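PDB 3O0Y: lipoprotein from Colwellia psychrerythraea, which is a putative lipoprotein of unknown function, possibly related to metallopeptidases. Local coordinates for residues Leu84-Ser87 with Asn88-Gly92; Thr129-Gly132 with Leu133-Ile137; Arg273-Ser276 with Gly277-Gln281; Ala592-Met595 with Ala596-Ser599. All coordinates share one frame; numbering follows the deposited sequence.

Contact 1 of 4, residues Leu84-Ser87 with Asn88-Gly92; sequences LSIS and NTIAG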
loop_
_atom_site.group_PDB
_atom_site.type_symbol
_atom_site.label_atom_id
_atom_site.label_comp_id
_atom_site.label_asym_id
_atom_site.label_seq_id
_atom_site.Cartn_x
_atom_site.Cartn_y
_atom_site.Cartn_z
ATOM N N LEU A 84 10.030 -7.082 19.055
ATOM C CA LEU A 84 10.565 -8.461 18.980
ATOM C C LEU A 84 10.383 -9.182 20.352
ATOM O O LEU A 84 9.979 -10.328 20.429
ATOM C CB LEU A 84 12.054 -8.408 18.562
ATOM C CG LEU A 84 12.616 -9.789 18.236
ATOM C CD1 LEU A 84 11.794 -10.467 17.096
ATOM C CD2 LEU A 84 14.101 -9.701 17.835
ATOM N N SER A 85 10.622 -8.471 21.437
ATOM C CA SER A 85 10.405 -9.008 22.792
ATOM C C SER A 85 8.948 -9.391 22.988
ATOM O O SER A 85 8.652 -10.469 23.442
ATOM C CB SER A 85 10.776 -7.978 23.838
ATOM O OG SER A 85 12.204 -7.939 23.786
ATOM N N ILE A 86 8.065 -8.519 22.537
ATOM C CA ILE A 86 6.636 -8.808 22.623
ATOM C C ILE A 86 6.272 -10.060 21.808
ATOM O O ILE A 86 5.560 -10.927 22.298
ATOM C CB ILE A 86 5.767 -7.620 22.217
ATOM C CG1 ILE A 86 5.826 -6.495 23.245
ATOM C CG2 ILE A 86 4.322 -8.025 22.031
ATOM C CD1 ILE A 86 5.254 -5.194 22.713
ATOM N N SER A 87 6.775 -10.151 20.575
ATOM C CA SER A 87 6.531 -11.267 19.705
ATOM C C SER A 87 6.969 -12.558 20.362
ATOM O O SER A 87 6.244 -13.523 20.359
ATOM C CB SER A 87 7.320 -11.065 18.382
ATOM O OG SER A 87 7.100 -12.109 17.495
ATOM N N ASN A 88 8.188 -12.576 20.938
ATOM C CA ASN A 88 8.707 -13.773 21.525
ATOM C C ASN A 88 7.899 -14.170 22.802
ATOM O O ASN A 88 7.681 -15.337 23.052
ATOM C CB ASN A 88 10.216 -13.571 21.817
ATOM C CG ASN A 88 11.028 -13.753 20.594
ATOM O OD1 ASN A 88 10.612 -14.482 19.682
ATOM N ND2 ASN A 88 12.209 -13.074 20.529
ATOM N N THR A 89 7.439 -13.217 23.569
ATOM C CA THR A 89 6.685 -13.506 24.807
ATOM C C THR A 89 5.328 -14.085 24.389
ATOM O O THR A 89 4.900 -15.139 24.922
ATOM C CB THR A 89 6.498 -12.255 25.632
ATOM O OG1 THR A 89 7.804 -11.778 26.013
ATOM C CG2 THR A 89 5.633 -12.557 26.864
ATOM N N ILE A 90 4.703 -13.439 23.392
ATOM C CA ILE A 90 3.396 -13.939 22.856
ATOM C C ILE A 90 3.572 -15.388 22.404
ATOM O O ILE A 90 2.788 -16.258 22.746
ATOM C CB ILE A 90 2.900 -13.120 21.640
ATOM C CG1 ILE A 90 2.487 -11.730 22.099
ATOM C CG2 ILE A 90 1.694 -13.801 20.940
ATOM C CD1 ILE A 90 2.154 -10.706 21.005
ATOM N N ALA A 91 4.640 -15.675 21.664
ATOM C CA ALA A 91 4.806 -16.988 21.076
ATOM C C ALA A 91 4.970 -18.122 22.112
ATOM O O ALA A 91 4.704 -19.261 21.814
ATOM C CB ALA A 91 6.038 -16.991 20.022
ATOM N N GLY A 92 5.493 -17.803 23.277
ATOM C CA GLY A 92 5.801 -18.805 24.288
ATOM C C GLY A 92 4.640 -19.153 25.202
ATOM O O GLY A 92 4.703 -20.135 25.921
HETATM O O HOH W 1 8.799 -14.165 17.278
#
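Ile86 and Ile90 meet one helical turn apart: the branch methyl CG2 of Ile86 lies 3.6 Å from CD1 at the end of Ile90. Both isoleucines turn CG1 away from their own carbonyl carbon (chi1 -70° in each), and Ile90 thereby runs its long arm back past the carbonyl oxygen of Ile86 to that methyl. On another side of the helix one water joins neighbouring residues, donating to Ser87 OG at 2.7 Å and to Asn88 OD1 at 3.0 Å. Ser87 OG is also hydrogen-bonded to Ala110 O, so this buried hydroxyl is bonded both to a bound water and to helix 100-117. The amide ND2 of Asn88 passes 4.0 Å from Leu84 CG, an oblique approach of a polar group to an apolar one. Four backbone bonds fix the spacing, Ile90 N to Ile86 O being the straightest at 2.9 Å and 169°. Farther out, helix 27-44 packs against Ile86, Thr89 and Ile90 through Gln37, Leu34, Leu31 and Tyr35, while helix 100-117 meets Leu84, Ser87 and Ile90. With side chains i and i+4 meeting along it, this is a regular alpha-helix packed against helices 27-44 and 100-117.

Contact 2 of 4, residues Thr129-Gly132 with Leu133-Ile137; sequences TWMG and LSPFI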
loop_
_atom_site.group_PDB
_atom_site.type_symbol
_atom_site.label_atom_id
_atom_site.label_comp_id
_atom_site.label_asym_id
_atom_site.label_seq_id
_atom_site.Cartn_x
_atom_site.Cartn_y
_atom_site.Cartn_z
ATOM N N THR A 129 4.717 1.311 8.939
ATOM C CA THR A 129 3.513 0.733 9.488
ATOM C C THR A 129 2.694 -0.013 8.473
ATOM O O THR A 129 1.806 -0.778 8.886
ATOM C CB THR A 129 2.597 1.749 10.188
ATOM O OG1 THR A 129 2.233 2.773 9.254
ATOM C CG2 THR A 129 3.376 2.411 11.460
ATOM N N TRP A 130 2.992 0.142 7.180
ATOM C CA TRP A 130 2.390 -0.701 6.126
ATOM C C TRP A 130 3.304 -1.843 5.706
ATOM O O TRP A 130 2.902 -3.002 5.756
ATOM C CB TRP A 130 1.963 0.183 4.930
ATOM C CG TRP A 130 1.849 -0.523 3.640
ATOM C CD1 TRP A 130 0.871 -1.460 3.323
ATOM C CD2 TRP A 130 2.661 -0.376 2.480
ATOM N NE1 TRP A 130 1.066 -1.917 2.048
ATOM C CE2 TRP A 130 2.176 -1.284 1.515
ATOM C CE3 TRP A 130 3.784 0.417 2.162
ATOM C CZ2 TRP A 130 2.755 -1.402 0.254
ATOM C CZ3 TRP A 130 4.368 0.278 0.909
ATOM C CH2 TRP A 130 3.815 -0.573 -0.034
ATOM N N MET A 131 4.543 -1.518 5.319
ATOM C CA MET A 131 5.435 -2.471 4.660
ATOM C C MET A 131 6.360 -3.209 5.583
ATOM O O MET A 131 7.056 -4.116 5.130
ATOM C CB MET A 131 6.269 -1.761 3.547
ATOM C CG MET A 131 6.371 -2.508 2.222
ATOM S SD MET A 131 7.313 -1.873 0.816
ATOM C CE MET A 131 8.933 -2.352 1.433
ATOM N N GLY A 132 6.304 -2.906 6.881
ATOM C CA GLY A 132 7.263 -3.474 7.825
ATOM C C GLY A 132 8.661 -2.966 7.524
ATOM O O GLY A 132 8.843 -1.793 7.166
ATOM N N LEU A 133 9.655 -3.859 7.605
ATOM C CA LEU A 133 11.020 -3.428 7.362
ATOM C C LEU A 133 11.154 -2.932 5.924
ATOM O O LEU A 133 10.879 -3.680 4.975
ATOM C CB LEU A 133 12.011 -4.542 7.609
ATOM C CG LEU A 133 13.520 -4.288 7.362
ATOM C CD1 LEU A 133 14.068 -3.117 8.185
ATOM C CD2 LEU A 133 14.321 -5.612 7.577
ATOM N N SER A 134 11.653 -1.702 5.770
ATOM C CA SER A 134 11.771 -1.090 4.477
ATOM C C SER A 134 13.241 -0.645 4.338
ATOM O O SER A 134 13.738 -0.052 5.227
ATOM C CB SER A 134 10.845 0.080 4.416
ATOM O OG SER A 134 9.491 -0.344 4.561
ATOM N N PRO A 135 13.853 -0.875 3.182
ATOM C CA PRO A 135 15.352 -0.802 3.159
ATOM C C PRO A 135 15.957 0.572 3.057
ATOM O O PRO A 135 17.127 0.748 3.477
ATOM C CB PRO A 135 15.700 -1.619 1.916
ATOM C CG PRO A 135 14.496 -1.569 1.020
ATOM C CD PRO A 135 13.321 -1.558 1.964
ATOM N N PHE A 136 15.261 1.543 2.474
ATOM C CA PHE A 136 15.869 2.861 2.162
ATOM C C PHE A 136 15.054 3.991 2.798
ATOM O O PHE A 136 13.924 4.305 2.332
ATOM C CB PHE A 136 15.990 3.020 0.672
ATOM C CG PHE A 136 16.762 1.889 0.010
ATOM C CD1 PHE A 136 18.042 1.550 0.425
ATOM C CD2 PHE A 136 16.187 1.137 -0.982
ATOM C CE1 PHE A 136 18.697 0.479 -0.141
ATOM C CE2 PHE A 136 16.864 0.042 -1.557
ATOM C CZ PHE A 136 18.117 -0.278 -1.125
ATOM N N ILE A 137 15.583 4.535 3.897
ATOM C CA ILE A 137 14.812 5.516 4.689
ATOM C C ILE A 137 14.488 6.741 3.849
ATOM O O ILE A 137 13.445 7.351 4.044
ATOM C CB ILE A 137 15.468 5.812 6.039
ATOM C CG1 ILE A 137 14.530 6.568 6.956
ATOM C CG2 ILE A 137 16.898 6.526 5.819
ATOM C CD1 ILE A 137 14.980 6.611 8.422
#
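A turn in the loop between strand 126-128 and helix 144-154 brings Met131 and Gly132 against Ser134 and Pro135, with the chain changing direction at Leu133. The hydroxyl of Ser134 sits in the bend: its OG lies 3.1 Å from Gly132 O, a possible hydrogen bond, since the hydroxyl could turn to a second acceptor instead. Met131 curls round Ser134 OG, its CB 3.7 Å and its terminal CE 3.8 Å away. The side chain meets OG at both CB and CE because it runs straight through chi2 and then folds at chi3 (79°), which swings CE back. That methyl also reaches the ring of Pro135, at a loose 4.5 Å from CD. Gly132 has a positive phi of 66°, a conformation glycine adopts easily, and this carries the chain into the corner.

Met131 CG lies over one face of the Trp130 indole, 3.7 Å above its plane and toward the rim, and Trp130 in turn makes an edge-to-face pair with Trp549. Beyond the corner, Pro135 CB stands over the centre of the Phe136 ring. Tyr287 of helix 284-296 packs on Leu133 and Pro135, and Ser134 pairs through its backbone with Tyr126. The whole is a buried loop that turns a corner between a short strand and a helix, in a largely helical fold.

Contact 3 of 4, residues Arg273-Ser276 with Gly277-Gln281; sequences RSES and GIWAQ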
loop_
_atom_site.group_PDB
_atom_site.type_symbol
_atom_site.label_atom_id
_atom_site.label_comp_id
_atom_site.label_asym_id
_atom_site.label_seq_id
_atom_site.Cartn_x
_atom_site.Cartn_y
_atom_site.Cartn_z
ATOM N N ARG A 273 25.279 2.506 -5.419
ATOM C CA ARG A 273 25.726 1.528 -6.428
ATOM C C ARG A 273 25.037 1.667 -7.767
ATOM O O ARG A 273 23.863 2.056 -7.861
ATOM C CB ARG A 273 25.563 0.119 -5.877
ATOM C CG ARG A 273 26.476 -0.132 -4.656
ATOM C CD ARG A 273 26.573 -1.659 -4.317
ATOM N NE ARG A 273 27.102 -1.979 -2.979
ATOM C CZ ARG A 273 26.412 -1.820 -1.843
ATOM N NH1 ARG A 273 25.230 -1.257 -1.876
ATOM N NH2 ARG A 273 26.913 -2.222 -0.684
ATOM N N SER A 274 25.723 1.260 -8.833
ATOM C CA SER A 274 25.068 1.222 -10.135
ATOM C C SER A 274 24.134 0.016 -10.266
ATOM O O SER A 274 23.172 0.053 -11.036
ATOM C CB SER A 274 26.105 1.257 -11.261
ATOM O OG SER A 274 26.967 0.176 -11.068
ATOM N N GLU A 275 24.408 -1.060 -9.523
ATOM C CA GLU A 275 23.511 -2.207 -9.539
ATOM C C GLU A 275 22.083 -1.888 -9.034
ATOM O O GLU A 275 21.918 -1.139 -8.064
ATOM C CB GLU A 275 24.082 -3.296 -8.662
ATOM C CG GLU A 275 25.369 -3.860 -9.227
ATOM C CD GLU A 275 26.616 -3.123 -8.785
ATOM O OE1 GLU A 275 26.554 -2.113 -8.052
ATOM O OE2 GLU A 275 27.680 -3.649 -9.154
ATOM N N SER A 276 21.106 -2.511 -9.650
ATOM C CA SER A 276 19.697 -2.207 -9.412
ATOM C C SER A 276 19.025 -2.988 -8.310
ATOM O O SER A 276 18.135 -2.457 -7.612
ATOM C CB SER A 276 18.861 -2.377 -10.684
ATOM O OG SER A 276 19.438 -1.715 -11.779
ATOM N N GLY A 277 19.419 -4.235 -8.129
ATOM C CA GLY A 277 18.699 -5.082 -7.198
ATOM C C GLY A 277 19.343 -5.186 -5.816
ATOM O O GLY A 277 20.524 -4.843 -5.595
ATOM N N ILE A 278 18.558 -5.685 -4.893
ATOM C CA ILE A 278 18.944 -5.768 -3.482
ATOM C C ILE A 278 20.055 -6.796 -3.204
ATOM O O ILE A 278 20.731 -6.663 -2.176
ATOM C CB ILE A 278 17.687 -6.013 -2.561
ATOM C CG1 ILE A 278 17.908 -5.434 -1.138
ATOM C CG2 ILE A 278 17.339 -7.482 -2.500
ATOM C CD1 ILE A 278 17.869 -3.896 -1.063
ATOM N N TRP A 279 20.261 -7.737 -4.116
ATOM C CA TRP A 279 21.341 -8.720 -4.021
ATOM C C TRP A 279 22.706 -8.006 -3.854
ATOM O O TRP A 279 23.701 -8.581 -3.287
ATOM C CB TRP A 279 21.392 -9.596 -5.271
ATOM C CG TRP A 279 21.656 -8.827 -6.524
ATOM C CD1 TRP A 279 20.706 -8.278 -7.371
ATOM C CD2 TRP A 279 22.942 -8.436 -7.079
ATOM N NE1 TRP A 279 21.319 -7.577 -8.372
ATOM C CE2 TRP A 279 22.684 -7.672 -8.240
ATOM C CE3 TRP A 279 24.266 -8.668 -6.705
ATOM C CZ2 TRP A 279 23.728 -7.119 -9.033
ATOM C CZ3 TRP A 279 25.299 -8.182 -7.512
ATOM C CH2 TRP A 279 25.018 -7.418 -8.671
ATOM N N ALA A 280 22.776 -6.770 -4.328
ATOM C CA ALA A 280 24.114 -6.035 -4.336
ATOM C C ALA A 280 24.463 -5.422 -2.974
ATOM O O ALA A 280 25.586 -4.876 -2.768
ATOM C CB ALA A 280 24.117 -4.955 -5.377
ATOM N N GLN A 281 23.499 -5.460 -2.052
ATOM C CA GLN A 281 23.747 -5.042 -0.684
ATOM C C GLN A 281 24.432 -6.172 0.072
ATOM O O GLN A 281 24.334 -7.347 -0.316
ATOM C CB GLN A 281 22.432 -4.722 0.027
ATOM C CG GLN A 281 21.569 -3.677 -0.633
ATOM C CD GLN A 281 22.104 -2.248 -0.693
ATOM O OE1 GLN A 281 23.028 -1.836 0.048
ATOM N NE2 GLN A 281 21.530 -1.476 -1.610
#
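Gln281 OE1 takes a weak hydrogen bond from Arg273 NH1, 3.0 Å long and bent to 143° at the hydrogen, with the guanidinium and amide planes 87° apart. OE1 has another hydrogen-bond partner outside the loop, so this weak bond is not its sole support. Arg273 NH2 bonds to Asn192 O and Gln281 NE2 to Leu194 O, which ties the loop to the residues ahead of helix 197-210. The arginine reaches across because its chain is extended from CG to NE, whereas Gln281 folds at chi2 (-66°) to bring its amide back. Ala280 O lies 3.2 Å above the centre of one guanidinium face, an approach from above the plane where no N-H points.

Between these residues the chain makes a short 3-10 turn, 278-280, in the loop joining helix 236-268 to helix 284-296; Ala280 N bonds to Gly277 O and Gln281 N to Ile278 O. Over this turn Glu275 folds its aliphatic part against two side chains. Its CB is 3.7 Å from Ala280 CB, and its CG is 3.6 Å from Trp279 CH2, approaching the indole obliquely, with the carboxylate plane almost perpendicular to the ring. Ala280 CB in turn lies over one face of that ring, toward the rim. Just before the 3-10 turn, Ser276 OG is hydrogen-bonded to Arg521 N.

Contact 4 of 4, residues Ala592-Met595 with Ala596-Ser599; sequences AVPM and AVLS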
loop_
_atom_site.group_PDB
_atom_site.type_symbol
_atom_site.label_atom_id
_atom_site.label_comp_id
_atom_site.label_asym_id
_atom_site.label_seq_id
_atom_site.Cartn_x
_atom_site.Cartn_y
_atom_site.Cartn_z
ATOM N N ALA A 592 -7.399 -9.610 7.660
ATOM C CA ALA A 592 -6.179 -9.882 6.944
ATOM C C ALA A 592 -5.281 -10.757 7.807
ATOM O O ALA A 592 -5.053 -10.471 8.988
ATOM C CB ALA A 592 -5.424 -8.522 6.575
ATOM N N VAL A 593 -4.797 -11.839 7.225
ATOM C CA VAL A 593 -4.068 -12.898 7.976
ATOM C C VAL A 593 -2.980 -13.503 7.062
ATOM O O VAL A 593 -3.041 -13.413 5.854
ATOM C CB VAL A 593 -5.033 -14.019 8.423
ATOM C CG1 VAL A 593 -6.008 -13.551 9.584
ATOM C CG2 VAL A 593 -5.904 -14.533 7.185
ATOM N N PRO A 594 -1.994 -14.181 7.649
ATOM C CA PRO A 594 -1.087 -15.018 6.872
ATOM C C PRO A 594 -1.832 -16.121 6.207
ATOM O O PRO A 594 -2.897 -16.560 6.684
ATOM C CB PRO A 594 -0.131 -15.583 7.929
ATOM C CG PRO A 594 -0.419 -14.917 9.176
ATOM C CD PRO A 594 -1.750 -14.278 9.100
ATOM N N MET A 595 -1.341 -16.540 5.052
ATOM C CA MET A 595 -1.903 -17.671 4.363
ATOM C C MET A 595 -2.126 -18.919 5.207
ATOM O O MET A 595 -3.131 -19.622 5.031
ATOM C CB MET A 595 -1.151 -17.950 3.051
ATOM C CG MET A 595 -1.352 -16.768 1.913
ATOM S SD MET A 595 -3.016 -16.388 1.284
ATOM C CE MET A 595 -3.322 -14.933 2.360
ATOM N N ALA A 596 -1.222 -19.191 6.143
ATOM C CA ALA A 596 -1.358 -20.388 6.969
ATOM C C ALA A 596 -2.626 -20.299 7.840
ATOM O O ALA A 596 -3.319 -21.305 8.024
ATOM C CB ALA A 596 -0.142 -20.574 7.846
ATOM N N VAL A 597 -2.975 -19.096 8.290
ATOM C CA VAL A 597 -4.148 -18.926 9.116
ATOM C C VAL A 597 -5.412 -18.954 8.235
ATOM O O VAL A 597 -6.428 -19.535 8.628
ATOM C CB VAL A 597 -4.070 -17.617 9.919
ATOM C CG1 VAL A 597 -5.383 -17.340 10.632
ATOM C CG2 VAL A 597 -2.928 -17.680 10.923
ATOM N N LEU A 598 -5.372 -18.292 7.090
ATOM C CA LEU A 598 -6.488 -18.378 6.137
ATOM C C LEU A 598 -6.757 -19.881 5.821
ATOM O O LEU A 598 -7.907 -20.304 5.832
ATOM C CB LEU A 598 -6.154 -17.602 4.859
ATOM C CG LEU A 598 -7.263 -17.640 3.775
ATOM C CD1 LEU A 598 -8.609 -17.123 4.300
ATOM C CD2 LEU A 598 -6.792 -16.830 2.538
ATOM N N SER A 599 -5.701 -20.689 5.631
ATOM C CA SER A 599 -5.938 -22.127 5.265
ATOM C C SER A 599 -6.609 -22.839 6.457
ATOM O O SER A 599 -7.483 -23.673 6.256
ATOM C CB SER A 599 -4.680 -22.916 4.866
ATOM O OG SER A 599 -3.974 -22.166 3.855
#
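Val593 faces the first turn of helix 595-608. Its CB lies 4.0 Å from Val597 CB, and from there the two methyls part: CG1 meets Val597 CG1, while CG2 goes to Leu598, 3.9 Å from its CB. With CG1 anti to the carbonyl carbon (chi1 -71°), CG2 falls between the backbone N and carbonyl carbon, and this splits the valine over two successive helix residues, crossing each at about a right angle. The ring of Pro594 lies beside Val597, pointing the same way, CD to CG2 4.0 Å. Met595, bent at chi2 and chi3, lays CE and SD next to Leu598 CD2.

Pro594 occupies the N-cap position, and its carbonyl oxygen receives Leu598 N at 3.0 Å and 173°, plus a weak bond from Val597 N. Met595 O is gripped twice by Ser599: by N at 2.8 Å, and by OG at 2.9 Å from the opposite face of the carbonyl plane. Met595 N bonds to Asp297 OD2, a carboxylate that would be expected to interact favourably with the positive end of the helix dipole. The chemistry is thus divided: Val593 and Pro594 seat the loop on the helix through apolar contacts, while the serine hydroxyl spends its proton on a carbonyl of its own helix.

How the contacts relate
Along the chain the four contacts follow in series, 84-92, 129-137, 273-281 and 592-599, yet folding brings some of them together. Contacts 2 and 3, about 17 Å apart between centres, touch directly: Phe136 CZ packs 3.6 Å from both Ile278 CD1 and Gln281 NE2. Tyr287 of helix 284-296 also bears on both. Contacts 1 and 4 lie about 19 Å apart between centres without touching, but helix 100-117 touches both helix 73-92 of contact 1 and the C-terminal helix 595-608 of contact 4. Contact 2, about 11 Å from the chain centre, is the most central. Through helix 100-117, early and C-terminal parts of this mostly helical chain are packed together.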